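Local coordinates for protein ribonucleoside-diphosphate reductase (PDB 5IM3) that probably catalyses the reduction of ribonucleoside diphosphates to the corresponding deoxyribonucleotides, supplying precursors for DNA synthesis, and binds dATP as an allosterically regulated enzyme, at residues 254-258 with 318-324; 277-283 with 337-342; 304-308 with 357-361; 343-348 with 629-633. All coordinates share one frame. Residues are numbered along the deposited sequence.

How the contacts relate
All four contacts lie in or border the helical domain of the large subunit, with centres about 12 to 21 Å apart. Contacts 1 and 2 are the closest pair: helices 250-267 and 280-286 pack in turn on helices 319-330 and 337-349, and their segments alternate along the chain. Helix 337-349 serves both contact 2 and contact 4, whose centres are about 14 Å apart. Contact 3 joins helix 297-307 to helix 357-362 and touches contact 1 through Phe-322. Contacts 1 to 3 bridge about 50 to 60 residues, whereas contact 4 spans 280 and ties helix 337-349, in the all-alpha domain, to helix 620-640 of the barrel domain.

Contact 1: 254-258 with 318-324; sequences YAKAL and LPQIFFM
Tyr-254 lays one face of its ring over Gln-320 CB, a CH-pi contact with CB 3.9 Å from the ring centroid and 28° off the normal. Its chi1 of -106° lies between wells and carries the ring, from a CA-to-CB bond pointing sideways, to the start of the other helix. Segment 254-258 is helical throughout; in 318-324, Leu-318 is the N-cap residue and 319-324 is helix. The axes of the two short helical segments pass 10.5 Å apart and cross at -54°, with Leu-258 and Ile-321 nearest in register (CA to CA 6.5 Å). Tyr-254 OH accepts a weak hydrogen bond from Gln-320 N at 3.3 Å, and also bonds Asp-292, which holds Gln-320 NE2 as well. The rest is apolar helix-helix packing. Ile-321, in the m, t rotamer, sets CG1 3.9 Å from Tyr-254 CD1 at the ring edge and CD1 3.9 Å from Ala-257 CB; Leu-318 CB lies 3.7 Å from Tyr-254 CE1, and Leu-258 CD1 reaches Met-324 CG at 4.5 Å. The contact thus joins helix 250-267 to helix 319-330 of the all-alpha domain, with helix 219-239 meeting Ala-257 and Leu-318, and helix 337-349 meeting Gln-320 and Met-324.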
# COMPACT_ATOMS: atom_id res chain seq x y z
N TYR A 254 13.87 -11.03 -66.48
CA TYR A 254 13.24 -11.98 -65.57
C TYR A 254 13.06 -13.33 -66.24
O TYR A 254 13.19 -14.38 -65.59
CB TYR A 254 11.90 -11.43 -65.08
CG TYR A 254 11.91 -10.94 -63.65
CD1 TYR A 254 12.36 -11.75 -62.62
CD2 TYR A 254 11.46 -9.67 -63.34
CE1 TYR A 254 12.37 -11.30 -61.31
CE2 TYR A 254 11.46 -9.21 -62.03
CZ TYR A 254 11.91 -10.03 -61.02
OH TYR A 254 11.92 -9.59 -59.72
N ALA A 255 12.76 -13.33 -67.54
CA ALA A 255 12.60 -14.59 -68.26
C ALA A 255 13.93 -15.29 -68.47
O ALA A 255 13.99 -16.53 -68.48
CB ALA A 255 11.91 -14.34 -69.60
N LYS A 256 15.01 -14.53 -68.65
CA LYS A 256 16.33 -15.13 -68.78
C LYS A 256 16.84 -15.65 -67.44
O LYS A 256 17.56 -16.65 -67.40
CB LYS A 256 17.32 -14.13 -69.37
CG LYS A 256 17.08 -13.83 -70.85
CD LYS A 256 17.84 -14.80 -71.75
CE LYS A 256 17.20 -14.90 -73.13
NZ LYS A 256 15.94 -15.69 -73.10
N ALA A 257 16.47 -14.99 -66.34
CA ALA A 257 17.00 -15.35 -65.03
C ALA A 257 16.32 -16.57 -64.44
O ALA A 257 16.96 -17.34 -63.72
CB ALA A 257 16.87 -14.17 -64.07
N LEU A 258 15.03 -16.78 -64.73
CA LEU A 258 14.31 -17.91 -64.16
C LEU A 258 14.99 -19.25 -64.46
O LEU A 258 15.31 -19.99 -63.51
CB LEU A 258 12.86 -17.89 -64.63
CG LEU A 258 12.03 -19.14 -64.31
CD1 LEU A 258 11.94 -19.37 -62.80
CD2 LEU A 258 10.65 -19.05 -64.93
N LEU A 318 15.24 -13.45 -56.99
CA LEU A 318 14.58 -12.16 -57.09
C LEU A 318 13.10 -12.27 -56.73
O LEU A 318 12.52 -13.36 -56.78
CB LEU A 318 14.74 -11.60 -58.51
CG LEU A 318 16.12 -11.01 -58.80
CD1 LEU A 318 16.31 -10.77 -60.29
CD2 LEU A 318 16.32 -9.72 -58.03
N PRO A 319 12.46 -11.16 -56.36
CA PRO A 319 11.12 -11.26 -55.76
C PRO A 319 10.10 -11.97 -56.64
O PRO A 319 9.38 -12.85 -56.14
CB PRO A 319 10.74 -9.79 -55.52
CG PRO A 319 12.04 -9.08 -55.41
CD PRO A 319 12.95 -9.77 -56.38
N GLN A 320 10.00 -11.62 -57.92
CA GLN A 320 9.01 -12.28 -58.77
C GLN A 320 9.36 -13.74 -59.02
O GLN A 320 8.46 -14.56 -59.22
CB GLN A 320 8.86 -11.53 -60.10
CG GLN A 320 8.40 -10.09 -59.95
CD GLN A 320 7.14 -9.97 -59.12
OE1 GLN A 320 6.10 -10.54 -59.46
NE2 GLN A 320 7.22 -9.23 -58.02
N ILE A 321 10.65 -14.07 -59.00
CA ILE A 321 11.04 -15.47 -59.12
C ILE A 321 10.75 -16.21 -57.82
O ILE A 321 10.41 -17.40 -57.84
CB ILE A 321 12.53 -15.56 -59.53
CG1 ILE A 321 12.67 -15.25 -61.03
CG2 ILE A 321 13.12 -16.93 -59.20
CD1 ILE A 321 14.10 -15.19 -61.53
N PHE A 322 10.86 -15.53 -56.68
CA PHE A 322 10.44 -16.11 -55.42
C PHE A 322 8.97 -16.53 -55.48
O PHE A 322 8.62 -17.67 -55.16
CB PHE A 322 10.68 -15.13 -54.27
CG PHE A 322 9.97 -15.48 -53.00
CD1 PHE A 322 10.43 -16.50 -52.18
CD2 PHE A 322 8.83 -14.79 -52.62
CE1 PHE A 322 9.77 -16.82 -51.01
CE2 PHE A 322 8.16 -15.11 -51.45
CZ PHE A 322 8.64 -16.13 -50.64
N PHE A 323 8.10 -15.60 -55.89
CA PHE A 323 6.68 -15.93 -55.98
C PHE A 323 6.44 -17.04 -56.99
O PHE A 323 5.54 -17.87 -56.81
CB PHE A 323 5.87 -14.69 -56.35
CG PHE A 323 5.75 -13.68 -55.24
CD1 PHE A 323 5.45 -14.09 -53.95
CD2 PHE A 323 5.93 -12.33 -55.49
CE1 PHE A 323 5.33 -13.17 -52.93
CE2 PHE A 323 5.81 -11.41 -54.46
CZ PHE A 323 5.51 -11.83 -53.18
N MET A 324 7.23 -17.08 -58.06
CA MET A 324 7.07 -18.13 -59.07
C MET A 324 7.53 -19.48 -58.53
O MET A 324 6.93 -20.51 -58.85
CB MET A 324 7.84 -17.75 -60.34
CG MET A 324 7.69 -18.75 -61.48
SD MET A 324 5.99 -18.97 -62.03
CE MET A 324 5.70 -17.43 -62.90

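Contact 2: 277-283 with 337-342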
# COMPACT_ATOMS: atom_id res chain seq x y z
N GLU A 277 10.92 -29.94 -64.43
CA GLU A 277 9.89 -30.53 -65.28
C GLU A 277 8.88 -29.50 -65.77
O GLU A 277 8.00 -29.85 -66.56
CB GLU A 277 9.17 -31.65 -64.53
CG GLU A 277 10.07 -32.80 -64.11
CD GLU A 277 9.37 -33.81 -63.22
OE1 GLU A 277 8.22 -33.55 -62.81
OE2 GLU A 277 9.96 -34.87 -62.93
N PHE A 278 8.98 -28.25 -65.31
CA PHE A 278 8.11 -27.19 -65.79
C PHE A 278 8.64 -26.62 -67.10
O PHE A 278 9.82 -26.78 -67.44
CB PHE A 278 8.00 -26.06 -64.76
CG PHE A 278 7.07 -26.37 -63.62
CD1 PHE A 278 7.52 -27.06 -62.50
CD2 PHE A 278 5.75 -25.93 -63.64
CE1 PHE A 278 6.67 -27.33 -61.45
CE2 PHE A 278 4.90 -26.20 -62.58
CZ PHE A 278 5.36 -26.90 -61.49
N ASP A 279 7.76 -25.94 -67.83
CA ASP A 279 8.14 -25.24 -69.05
C ASP A 279 8.60 -23.85 -68.64
O ASP A 279 7.81 -22.91 -68.56
CB ASP A 279 6.99 -25.20 -70.04
CG ASP A 279 7.41 -24.69 -71.40
OD1 ASP A 279 8.17 -23.70 -71.46
OD2 ASP A 279 6.98 -25.28 -72.42
N LEU A 280 9.90 -23.72 -68.38
CA LEU A 280 10.42 -22.47 -67.82
C LEU A 280 10.32 -21.32 -68.81
O LEU A 280 10.18 -20.16 -68.39
CB LEU A 280 11.87 -22.67 -67.37
CG LEU A 280 12.06 -23.81 -66.36
CD1 LEU A 280 13.53 -24.02 -66.05
CD2 LEU A 280 11.28 -23.54 -65.08
N GLU A 281 10.40 -21.59 -70.11
CA GLU A 281 10.23 -20.52 -71.09
C GLU A 281 8.84 -19.91 -70.98
O GLU A 281 8.69 -18.68 -70.98
CB GLU A 281 10.47 -21.06 -72.51
CG GLU A 281 10.65 -19.98 -73.57
CD GLU A 281 9.41 -19.76 -74.40
OE1 GLU A 281 8.31 -20.17 -73.98
OE2 GLU A 281 9.53 -19.17 -75.50
N LYS A 282 7.82 -20.75 -70.88
CA LYS A 282 6.45 -20.26 -70.72
C LYS A 282 6.26 -19.54 -69.39
O LYS A 282 5.58 -18.50 -69.34
CB LYS A 282 5.48 -21.43 -70.85
CG LYS A 282 4.02 -21.05 -71.01
CD LYS A 282 3.13 -22.30 -71.05
CE LYS A 282 3.50 -23.24 -72.20
NZ LYS A 282 2.73 -24.51 -72.17
N LEU A 283 6.83 -20.07 -68.31
CA LEU A 283 6.73 -19.39 -67.02
C LEU A 283 7.56 -18.12 -67.00
O LEU A 283 7.19 -17.16 -66.31
CB LEU A 283 7.18 -20.32 -65.90
CG LEU A 283 6.40 -21.63 -65.72
CD1 LEU A 283 6.96 -22.42 -64.55
CD2 LEU A 283 4.91 -21.36 -65.51
N ARG A 337 0.42 -28.18 -65.10
CA ARG A 337 1.48 -27.57 -64.30
C ARG A 337 1.61 -26.07 -64.52
O ARG A 337 1.58 -25.28 -63.57
CB ARG A 337 2.81 -28.24 -64.64
CG ARG A 337 3.21 -29.39 -63.72
CD ARG A 337 4.58 -29.92 -64.13
NE ARG A 337 5.28 -30.57 -63.03
CZ ARG A 337 5.31 -31.89 -62.82
NH1 ARG A 337 4.68 -32.72 -63.64
NH2 ARG A 337 5.99 -32.37 -61.79
N GLU A 338 1.76 -25.65 -65.78
CA GLU A 338 2.06 -24.25 -66.07
C GLU A 338 0.85 -23.36 -65.83
O GLU A 338 0.96 -22.31 -65.19
CB GLU A 338 2.55 -24.11 -67.51
CG GLU A 338 3.96 -24.64 -67.75
CD GLU A 338 4.04 -26.16 -67.76
OE1 GLU A 338 3.00 -26.81 -68.00
OE2 GLU A 338 5.14 -26.70 -67.51
N ALA A 339 -0.32 -23.77 -66.32
CA ALA A 339 -1.53 -22.96 -66.15
C ALA A 339 -1.81 -22.71 -64.67
O ALA A 339 -2.11 -21.58 -64.26
CB ALA A 339 -2.71 -23.65 -66.82
N ARG A 340 -1.73 -23.76 -63.85
CA ARG A 340 -1.97 -23.59 -62.41
C ARG A 340 -0.84 -22.81 -61.75
O ARG A 340 -1.10 -21.99 -60.86
CB ARG A 340 -2.15 -24.95 -61.75
CG ARG A 340 -3.36 -25.73 -62.26
CD ARG A 340 -4.66 -24.98 -62.02
NE ARG A 340 -5.82 -25.71 -62.50
CZ ARG A 340 -7.07 -25.26 -62.44
NH1 ARG A 340 -7.33 -24.08 -61.90
NH2 ARG A 340 -8.07 -26.00 -62.92
N ALA A 341 0.40 -23.04 -62.16
CA ALA A 341 1.51 -22.28 -61.60
C ALA A 341 1.35 -20.79 -61.88
O ALA A 341 1.62 -19.96 -61.01
CB ALA A 341 2.84 -22.79 -62.16
N ILE A 342 0.91 -20.44 -63.10
CA ILE A 342 0.68 -19.04 -63.42
C ILE A 342 -0.48 -18.49 -62.60
O ILE A 342 -0.42 -17.36 -62.10
CB ILE A 342 0.43 -18.88 -64.94
CG1 ILE A 342 1.71 -19.21 -65.71
CG2 ILE A 342 -0.05 -17.46 -65.27
CD1 ILE A 342 1.51 -19.32 -67.21
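Phe-278 and Leu-283 are the two apolar bumps of segment 277-283, and both come down on Ala-341, whose small CB forms the low point between them: Phe-278 CE2 is 4.0 Å from it and Leu-283 CD2 4.2 Å. Met-328 of helix 319-330 also packs on both Phe-278 and Leu-283. Leu-283 CD2 fits further into the helix surface, 3.9 Å from Ile-342 CG1 and 4.1 Å from Glu-338 CG. Arg-337 covers the Phe-278 ring, its CD 4.0 Å from the centroid and only 9° off the normal, a CH-pi contact; past the ring its NH2 forms a salt bridge with Glu-277 OE1 at 2.7 Å. Between them these residues set the turn before helix 280-286 against the first turns of helix 337-349, which belongs to the all-alpha domain. Asp-279 is the N-cap of helix 280-286, its OD1 accepting from Lys-282 N at 3.0 Å, while its own N donates to Glu-338 OE2 at 2.7 Å. On the outer side, Lys-282 CD lies along Glu-338 CB at 4.0 Å.

Contact 3: 304-308 with 357-361; sequences YDRYF and TPTLF
Segment 304-308 is the C-terminal part of helix 297-307, loosened into a wider pi-type turn at 304-307; Arg-306 (phi/psi -129/-19) and Tyr-307 (-111/-32) depart from regular helical values, and Phe-308 is extended at -68/136. Segment 357-361 is regular helix, with Phe-361 N bonded to Thr-357 O at 3.0 Å. The backbones come closest at Tyr-307 and Phe-361, whose CA atoms are 5.7 Å apart. Tyr-307 takes chi1 -74° (m) and chi2 -92°, which brings its ring across to the second helix, where its OH lies 2.9 Å from Thr-357 OG1 in a hydrogen bond that either hydroxyl could donate. Both segments belong to the all-alpha domain, where the contact packs the last part of helix 297-307 along the short helix 357-362, which follows strand 353-355. Phe-361, with chi1 -167° (t), turns its edge toward the Tyr-307 face in an offset edge-to-face pair: centroids 6.0 Å apart, planes at 72°, and Phe-361 CD2 4.0 Å from Tyr-307 CD1. The same Phe-361 ring presents CE2 to Arg-306 O at 3.0 Å, near the ring plane. Leu-360, pointing toward the other segment in the m, t rotamer, sets CB 4.0 Å from Tyr-307 CE1. Thr-774 of helix 773-779 touches both Tyr-307 and Thr-357, and Phe-322 of helix 319-330 also packs on Tyr-307.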
# COMPACT_ATOMS: atom_id res chain seq x y z
N TYR A 304 13.80 -10.46 -48.31
CA TYR A 304 15.22 -10.55 -48.59
C TYR A 304 15.99 -11.13 -47.41
O TYR A 304 16.90 -11.94 -47.59
CB TYR A 304 15.78 -9.18 -48.96
CG TYR A 304 17.28 -9.19 -49.20
CD1 TYR A 304 17.80 -9.43 -50.46
CD2 TYR A 304 18.16 -8.95 -48.15
CE1 TYR A 304 19.17 -9.44 -50.67
CE2 TYR A 304 19.53 -8.96 -48.36
CZ TYR A 304 20.03 -9.20 -49.62
OH TYR A 304 21.39 -9.21 -49.82
N ASP A 305 15.63 -10.71 -46.19
CA ASP A 305 16.41 -11.13 -45.03
C ASP A 305 16.24 -12.62 -44.74
O ASP A 305 17.20 -13.29 -44.38
CB ASP A 305 16.01 -10.30 -43.81
CG ASP A 305 16.43 -8.85 -43.92
OD1 ASP A 305 17.26 -8.53 -44.79
OD2 ASP A 305 15.93 -8.03 -43.12
N ARG A 306 15.03 -13.15 -44.91
CA ARG A 306 14.70 -14.47 -44.38
C ARG A 306 14.09 -15.44 -45.37
O ARG A 306 14.13 -16.65 -45.10
CB ARG A 306 13.76 -14.33 -43.17
CG ARG A 306 14.41 -13.66 -41.97
CD ARG A 306 13.48 -13.62 -40.76
NE ARG A 306 12.31 -12.78 -40.98
CZ ARG A 306 11.48 -12.38 -40.02
NH1 ARG A 306 11.69 -12.74 -38.76
NH2 ARG A 306 10.43 -11.62 -40.32
N TYR A 307 13.52 -14.99 -46.49
CA TYR A 307 12.79 -15.89 -47.37
C TYR A 307 13.47 -16.16 -48.71
O TYR A 307 13.32 -17.27 -49.24
CB TYR A 307 11.38 -15.35 -47.62
CG TYR A 307 10.46 -15.52 -46.43
CD1 TYR A 307 9.67 -16.66 -46.30
CD2 TYR A 307 10.41 -14.57 -45.42
CE1 TYR A 307 8.84 -16.83 -45.20
CE2 TYR A 307 9.59 -14.73 -44.32
CZ TYR A 307 8.81 -15.86 -44.22
OH TYR A 307 7.98 -16.04 -43.13
N PHE A 308 14.21 -15.21 -49.27
CA PHE A 308 14.85 -15.44 -50.55
C PHE A 308 15.96 -16.48 -50.42
O PHE A 308 16.75 -16.45 -49.48
CB PHE A 308 15.43 -14.13 -51.10
CG PHE A 308 14.39 -13.14 -51.57
CD1 PHE A 308 13.08 -13.54 -51.81
CD2 PHE A 308 14.73 -11.82 -51.79
CE1 PHE A 308 12.14 -12.63 -52.24
CE2 PHE A 308 13.79 -10.90 -52.23
CZ PHE A 308 12.49 -11.31 -52.45
N THR A 357 3.60 -18.64 -43.75
CA THR A 357 5.06 -18.57 -43.65
C THR A 357 5.75 -19.88 -44.03
O THR A 357 6.72 -19.82 -44.81
CB THR A 357 5.43 -18.14 -42.22
OG1 THR A 357 5.34 -16.71 -42.13
CG2 THR A 357 6.83 -18.59 -41.83
N PRO A 358 5.34 -21.05 -43.55
CA PRO A 358 6.06 -22.27 -43.95
C PRO A 358 5.92 -22.59 -45.43
O PRO A 358 6.88 -23.06 -46.05
CB PRO A 358 5.44 -23.37 -43.06
CG PRO A 358 4.12 -22.84 -42.66
CD PRO A 358 4.29 -21.34 -42.56
N THR A 359 4.74 -22.36 -46.02
CA THR A 359 4.60 -22.57 -47.45
C THR A 359 5.54 -21.66 -48.23
O THR A 359 6.31 -22.12 -49.08
CB THR A 359 3.15 -22.34 -47.89
OG1 THR A 359 2.31 -23.35 -47.32
CG2 THR A 359 3.02 -22.39 -49.41
N LEU A 360 5.52 -20.36 -47.92
CA LEU A 360 6.41 -19.42 -48.58
C LEU A 360 7.87 -19.86 -48.49
O LEU A 360 8.64 -19.70 -49.44
CB LEU A 360 6.24 -18.03 -47.98
CG LEU A 360 4.92 -17.32 -48.29
CD1 LEU A 360 4.90 -15.99 -47.58
CD2 LEU A 360 4.73 -17.14 -49.79
N PHE A 361 8.26 -20.41 -47.34
CA PHE A 361 9.67 -20.71 -47.12
C PHE A 361 10.09 -22.02 -47.78
O PHE A 361 11.23 -22.12 -48.27
CB PHE A 361 9.95 -20.78 -45.62
CG PHE A 361 11.41 -20.77 -45.28
CD1 PHE A 361 12.11 -21.96 -45.11
CD2 PHE A 361 12.10 -19.58 -45.14
CE1 PHE A 361 13.46 -21.96 -44.81
CE2 PHE A 361 13.45 -19.57 -44.84
CZ PHE A 361 14.13 -20.76 -44.67

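Contact 4: 343-348 with 629-633; sequences EFYNLL and TAVRM
Both segments are regular helix, and the axes of the two short helical segments pass 10.5 Å apart and cross at -117°. Phe-344 and Thr-629 are nearest in register, CA to CA 7.2 Å. The polar link is a single short hydrogen bond, Thr-629 OG1 to Glu-343 OE2 at 2.5 Å; Glu-343 is extended (t, t), and its OE1 forms a salt bridge with Arg-340. The guanidinium of Arg-632 forms salt bridges with Glu-334 and Glu-706. Aromatic contacts centre on Phe-344 (chi1 -57°, chi2 -17°). Met-633 CG sits over its face, 3.6 Å from the centroid and 21° off the normal, as a CH-pi contact, and Met-633 SD, 4.5 Å from the centroid and 39° off the normal, makes an oblique Met-aromatic contact. At the ring edge lie Thr-629 CG2, 3.8 Å from CD1 of Phe-344, and Arg-632 CD, 4.1 Å from its CZ. This packing joins helix 337-349 of the all-alpha domain to helix 620-640 of the barrel domain, the ten-stranded alpha-beta barrel of ribonucleotide reductases, and Tyr-353 of strand 353-355 touches Leu-347, Ala-630 and Met-633. Among apolar contacts, Leu-347 (t, p) points CD2 at Thr-629 CG2 and at Met-633 SD, each 3.7 Å away. Met-633, with chi angles m, t and p, brings CE to 4.0 Å from Leu-348 CG.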
# COMPACT_ATOMS: atom_id res chain seq x y z
N GLU A 343 -1.55 -19.27 -62.45
CA GLU A 343 -2.67 -18.84 -61.61
C GLU A 343 -2.21 -18.59 -60.18
O GLU A 343 -2.64 -17.61 -59.55
CB GLU A 343 -3.78 -19.90 -61.64
CG GLU A 343 -5.02 -19.55 -60.82
CD GLU A 343 -6.00 -20.70 -60.72
OE1 GLU A 343 -5.75 -21.76 -61.34
OE2 GLU A 343 -7.02 -20.56 -60.01
N PHE A 344 -1.33 -19.44 -59.64
CA PHE A 344 -0.87 -19.26 -58.27
C PHE A 344 0.12 -18.10 -58.17
O PHE A 344 0.14 -17.37 -57.17
CB PHE A 344 -0.23 -20.54 -57.74
CG PHE A 344 -1.12 -21.75 -57.78
CD1 PHE A 344 -2.50 -21.62 -57.93
CD2 PHE A 344 -0.58 -23.02 -57.68
CE1 PHE A 344 -3.31 -22.74 -57.97
CE2 PHE A 344 -1.39 -24.14 -57.72
CZ PHE A 344 -2.76 -24.00 -57.86
N TYR A 345 0.96 -17.92 -59.20
CA TYR A 345 1.91 -16.82 -59.18
C TYR A 345 1.20 -15.47 -59.23
O TYR A 345 1.57 -14.54 -58.51
CB TYR A 345 2.89 -16.95 -60.34
CG TYR A 345 3.57 -15.64 -60.69
CD1 TYR A 345 4.65 -15.18 -59.95
CD2 TYR A 345 3.11 -14.86 -61.74
CE1 TYR A 345 5.26 -13.98 -60.26
CE2 TYR A 345 3.71 -13.66 -62.06
CZ TYR A 345 4.79 -13.23 -61.32
OH TYR A 345 5.39 -12.03 -61.65
N ASN A 346 0.17 -15.36 -60.07
CA ASN A 346 -0.56 -14.10 -60.18
C ASN A 346 -1.24 -13.75 -58.86
O ASN A 346 -1.28 -12.58 -58.47
CB ASN A 346 -1.58 -14.18 -61.31
CG ASN A 346 -0.94 -14.13 -62.68
OD1 ASN A 346 0.13 -13.54 -62.86
ND2 ASN A 346 -1.59 -14.75 -63.66
N LEU A 347 -1.78 -14.75 -58.17
CA LEU A 347 -2.46 -14.49 -56.90
C LEU A 347 -1.47 -14.02 -55.84
O LEU A 347 -1.76 -13.11 -55.06
CB LEU A 347 -3.20 -15.74 -56.43
CG LEU A 347 -4.23 -15.49 -55.33
CD1 LEU A 347 -5.42 -14.72 -55.88
CD2 LEU A 347 -4.68 -16.80 -54.70
N LEU A 348 -0.28 -14.63 -55.80
CA LEU A 348 0.71 -14.29 -54.78
C LEU A 348 1.39 -12.96 -55.06
O LEU A 348 1.45 -12.09 -54.19
CB LEU A 348 1.75 -15.41 -54.68
CG LEU A 348 1.27 -16.74 -54.10
CD1 LEU A 348 2.34 -17.81 -54.27
CD2 LEU A 348 0.90 -16.59 -52.63
N THR A 629 -9.09 -19.61 -55.99
CA THR A 629 -7.71 -20.02 -56.18
C THR A 629 -7.01 -20.28 -54.86
O THR A 629 -6.16 -21.17 -54.77
CB THR A 629 -6.95 -18.96 -56.98
OG1 THR A 629 -7.58 -18.81 -58.26
CG2 THR A 629 -5.50 -19.37 -57.18
N ALA A 630 -7.35 -19.52 -53.82
CA ALA A 630 -6.75 -19.72 -52.50
C ALA A 630 -7.06 -21.12 -51.98
O ALA A 630 -6.16 -21.83 -51.52
CB ALA A 630 -7.26 -18.66 -51.53
N VAL A 631 -8.33 -21.52 -52.03
CA VAL A 631 -8.71 -22.83 -51.51
C VAL A 631 -7.99 -23.94 -52.27
O VAL A 631 -7.53 -24.92 -51.68
CB VAL A 631 -10.24 -23.01 -51.56
CG1 VAL A 631 -10.64 -24.42 -51.16
CG2 VAL A 631 -10.92 -21.99 -50.66
N ARG A 632 -7.88 -23.80 -53.60
CA ARG A 632 -7.17 -24.81 -54.38
C ARG A 632 -5.72 -24.92 -53.93
O ARG A 632 -5.20 -26.02 -53.73
CB ARG A 632 -7.25 -24.48 -55.87
CG ARG A 632 -6.68 -25.58 -56.76
CD ARG A 632 -6.69 -25.18 -58.23
NE ARG A 632 -6.31 -26.30 -59.09
CZ ARG A 632 -7.17 -27.18 -59.59
NH1 ARG A 632 -8.47 -27.09 -59.32
NH2 ARG A 632 -6.73 -28.17 -60.36
N MET A 633 -5.04 -23.78 -53.78
CA MET A 633 -3.65 -23.80 -53.31
C MET A 633 -3.55 -24.48 -51.96
O MET A 633 -2.61 -25.26 -51.71
CB MET A 633 -3.11 -22.38 -53.24
CG MET A 633 -3.04 -21.69 -54.60
SD MET A 633 -2.66 -19.94 -54.49
CE MET A 633 -1.01 -19.96 -53.81